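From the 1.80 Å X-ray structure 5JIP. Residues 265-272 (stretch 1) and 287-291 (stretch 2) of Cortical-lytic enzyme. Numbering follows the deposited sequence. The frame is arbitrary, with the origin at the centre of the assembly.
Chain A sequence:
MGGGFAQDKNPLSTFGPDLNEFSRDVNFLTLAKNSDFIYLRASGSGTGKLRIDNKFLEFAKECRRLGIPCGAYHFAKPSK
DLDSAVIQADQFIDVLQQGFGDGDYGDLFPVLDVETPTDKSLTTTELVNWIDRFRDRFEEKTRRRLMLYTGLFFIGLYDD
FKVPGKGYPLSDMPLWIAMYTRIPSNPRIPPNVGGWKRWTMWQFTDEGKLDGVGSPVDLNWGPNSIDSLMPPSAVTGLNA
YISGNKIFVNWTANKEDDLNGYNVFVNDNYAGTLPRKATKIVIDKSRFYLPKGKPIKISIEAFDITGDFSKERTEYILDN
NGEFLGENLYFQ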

# COMPACT_ATOMS: atom_id res chain seq x y z
N PHE A 265 15.43 7.18 -1.38
CA PHE A 265 16.41 7.64 -0.40
C PHE A 265 17.50 8.46 -1.07
O PHE A 265 17.91 8.15 -2.20
CB PHE A 265 17.04 6.47 0.31
CG PHE A 265 16.05 5.58 1.03
CD1 PHE A 265 15.39 4.55 0.35
CD2 PHE A 265 15.78 5.77 2.38
CE1 PHE A 265 14.47 3.73 1.02
CE2 PHE A 265 14.85 4.97 3.06
CZ PHE A 265 14.21 3.94 2.38
N VAL A 266 17.98 9.47 -0.35
CA VAL A 266 19.13 10.29 -0.76
C VAL A 266 20.23 10.07 0.28
O VAL A 266 20.04 10.40 1.46
CB VAL A 266 18.77 11.78 -0.88
CG1 VAL A 266 20.04 12.59 -1.19
CG2 VAL A 266 17.70 12.01 -1.93
N ASN A 267 21.36 9.52 -0.16
CA ASN A 267 22.43 9.13 0.75
C ASN A 267 21.82 8.40 1.95
O ASN A 267 22.15 8.70 3.10
CB ASN A 267 23.23 10.35 1.21
CG ASN A 267 23.97 11.04 0.07
OD1 ASN A 267 24.36 10.42 -0.92
ND2 ASN A 267 24.18 12.34 0.22
N ASP A 268 20.89 7.48 1.70
CA ASP A 268 20.28 6.60 2.70
C ASP A 268 19.32 7.33 3.63
O ASP A 268 18.77 6.71 4.55
CB ASP A 268 21.34 5.88 3.56
CG ASP A 268 22.25 4.97 2.73
OD1 ASP A 268 21.77 4.38 1.74
OD2 ASP A 268 23.45 4.87 3.04
N ASN A 269 19.11 8.62 3.44
CA ASN A 269 18.10 9.34 4.18
C ASN A 269 16.80 9.25 3.40
O ASN A 269 16.79 9.37 2.17
CB ASN A 269 18.49 10.80 4.39
CG ASN A 269 19.78 10.93 5.16
OD1 ASN A 269 20.80 11.38 4.63
ND2 ASN A 269 19.76 10.52 6.42
N TYR A 270 15.72 9.04 4.12
CA TYR A 270 14.41 8.91 3.49
C TYR A 270 14.03 10.19 2.77
O TYR A 270 14.13 11.29 3.31
CB TYR A 270 13.37 8.56 4.55
CG TYR A 270 11.93 8.63 4.14
CD1 TYR A 270 11.32 7.57 3.49
CD2 TYR A 270 11.15 9.73 4.47
CE1 TYR A 270 9.98 7.62 3.15
CE2 TYR A 270 9.80 9.78 4.13
CZ TYR A 270 9.23 8.72 3.48
OH TYR A 270 7.91 8.76 3.12
N ALA A 271 13.55 10.03 1.54
CA ALA A 271 13.11 11.16 0.75
C ALA A 271 11.62 11.14 0.43
O ALA A 271 11.07 12.19 0.13
CB ALA A 271 13.90 11.23 -0.56
N GLY A 272 10.96 9.99 0.49
CA GLY A 272 9.53 9.97 0.25
C GLY A 272 9.03 8.57 -0.04
O GLY A 272 9.79 7.65 -0.33
N ARG A 287 16.65 19.78 1.79
CA ARG A 287 16.31 18.93 2.92
C ARG A 287 17.44 17.99 3.31
O ARG A 287 17.30 17.29 4.32
CB ARG A 287 15.06 18.11 2.63
CG ARG A 287 13.81 18.97 2.53
CD ARG A 287 12.55 18.13 2.39
NE ARG A 287 11.39 18.98 2.13
CZ ARG A 287 10.19 18.53 1.76
NH1 ARG A 287 9.98 17.22 1.60
NH2 ARG A 287 9.21 19.39 1.55
N PHE A 288 18.54 17.97 2.56
CA PHE A 288 19.62 17.03 2.79
C PHE A 288 20.96 17.76 2.82
O PHE A 288 21.15 18.77 2.14
CB PHE A 288 19.65 15.95 1.71
CG PHE A 288 18.34 15.25 1.56
CD1 PHE A 288 18.07 14.13 2.31
CD2 PHE A 288 17.38 15.74 0.71
CE1 PHE A 288 16.86 13.51 2.20
CE2 PHE A 288 16.17 15.13 0.59
CZ PHE A 288 15.90 14.01 1.34
N TYR A 289 21.89 17.23 3.63
CA TYR A 289 23.26 17.73 3.67
C TYR A 289 23.99 17.21 2.45
O TYR A 289 24.46 16.07 2.43
CB TYR A 289 23.99 17.28 4.94
CG TYR A 289 23.37 17.73 6.24
CD1 TYR A 289 23.19 19.08 6.53
CD2 TYR A 289 22.99 16.80 7.21
CE1 TYR A 289 22.62 19.48 7.74
CE2 TYR A 289 22.42 17.19 8.42
CZ TYR A 289 22.25 18.53 8.68
OH TYR A 289 21.69 18.93 9.86
N LEU A 290 24.12 18.04 1.41
CA LEU A 290 24.76 17.63 0.16
C LEU A 290 25.99 18.49 -0.11
O LEU A 290 25.90 19.50 -0.82
CB LEU A 290 23.76 17.72 -0.99
CG LEU A 290 22.50 16.85 -0.83
CD1 LEU A 290 21.54 17.09 -1.98
CD2 LEU A 290 22.85 15.37 -0.73
N PRO A 291 27.17 18.11 0.40
CA PRO A 291 28.37 18.91 0.16
C PRO A 291 28.60 19.14 -1.33
O PRO A 291 28.47 18.22 -2.15
CB PRO A 291 29.49 18.07 0.78
CG PRO A 291 28.95 16.70 0.86
CD PRO A 291 27.49 16.86 1.12

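The contact is largely van der Waals packing; no hydrogen bond crosses between the stretches. Of the 253 Å² buried, both sides summed, Phe288 has the largest covered area, 89 Å², followed by Val266 with 45 Å². Phe288 packs against a type I' turn from Val266 to Asn269 and the start of the strand that follows. The turn is closed by two backbone hydrogen bonds, Val266 N to Asn269 O and Asn269 N to Val266 O, both 2.8 Å. Asn267 and Asp268 carry the positive phi values, 45° and 72°, that this turn requires.

The pairing places the side chains of Val266 and Asn269 on the same side, and both point their CA-to-CB bonds toward the second stretch. Phe288 answers in kind: its CA-to-CB bond also points toward the first stretch, and with chi1 at -54° (m) and chi2 at -89° its ring lies against these residues. Val266 CB sits 4.0 Å from the Phe288 ring centroid and 12° off the ring normal, a CH-pi contact over the face. Near the ring plane, at the edge, Asn269 CB lies 3.8 Å from Phe288 CE1, and Tyr270 O lies 3.7 Å from the same CE1. Ala271 CB approaches Phe288 CZ obliquely at 3.9 Å. Tyr270 therefore contributes its carbonyl, while its CA-to-CB bond points away from the second stretch; chi1 is 169° (t), and Tyr270 CB is 6.5 Å from Phe288 CE1.

Val266 adopts chi1 175° (t), and its CG1 reaches 4.0 Å from Leu290 CD2. Leu290 starts with its CA-to-CB bond sideways, but the m, t pair (chi1 -60°, chi2 176°) brings the end of the chain nearer, so that Leu290 CD2 also lies 3.4 Å from Asn267 ND2. That approach is van der Waals packing against a methyl group. Asn267 OD1 is hydrogen-bonded elsewhere in the structure.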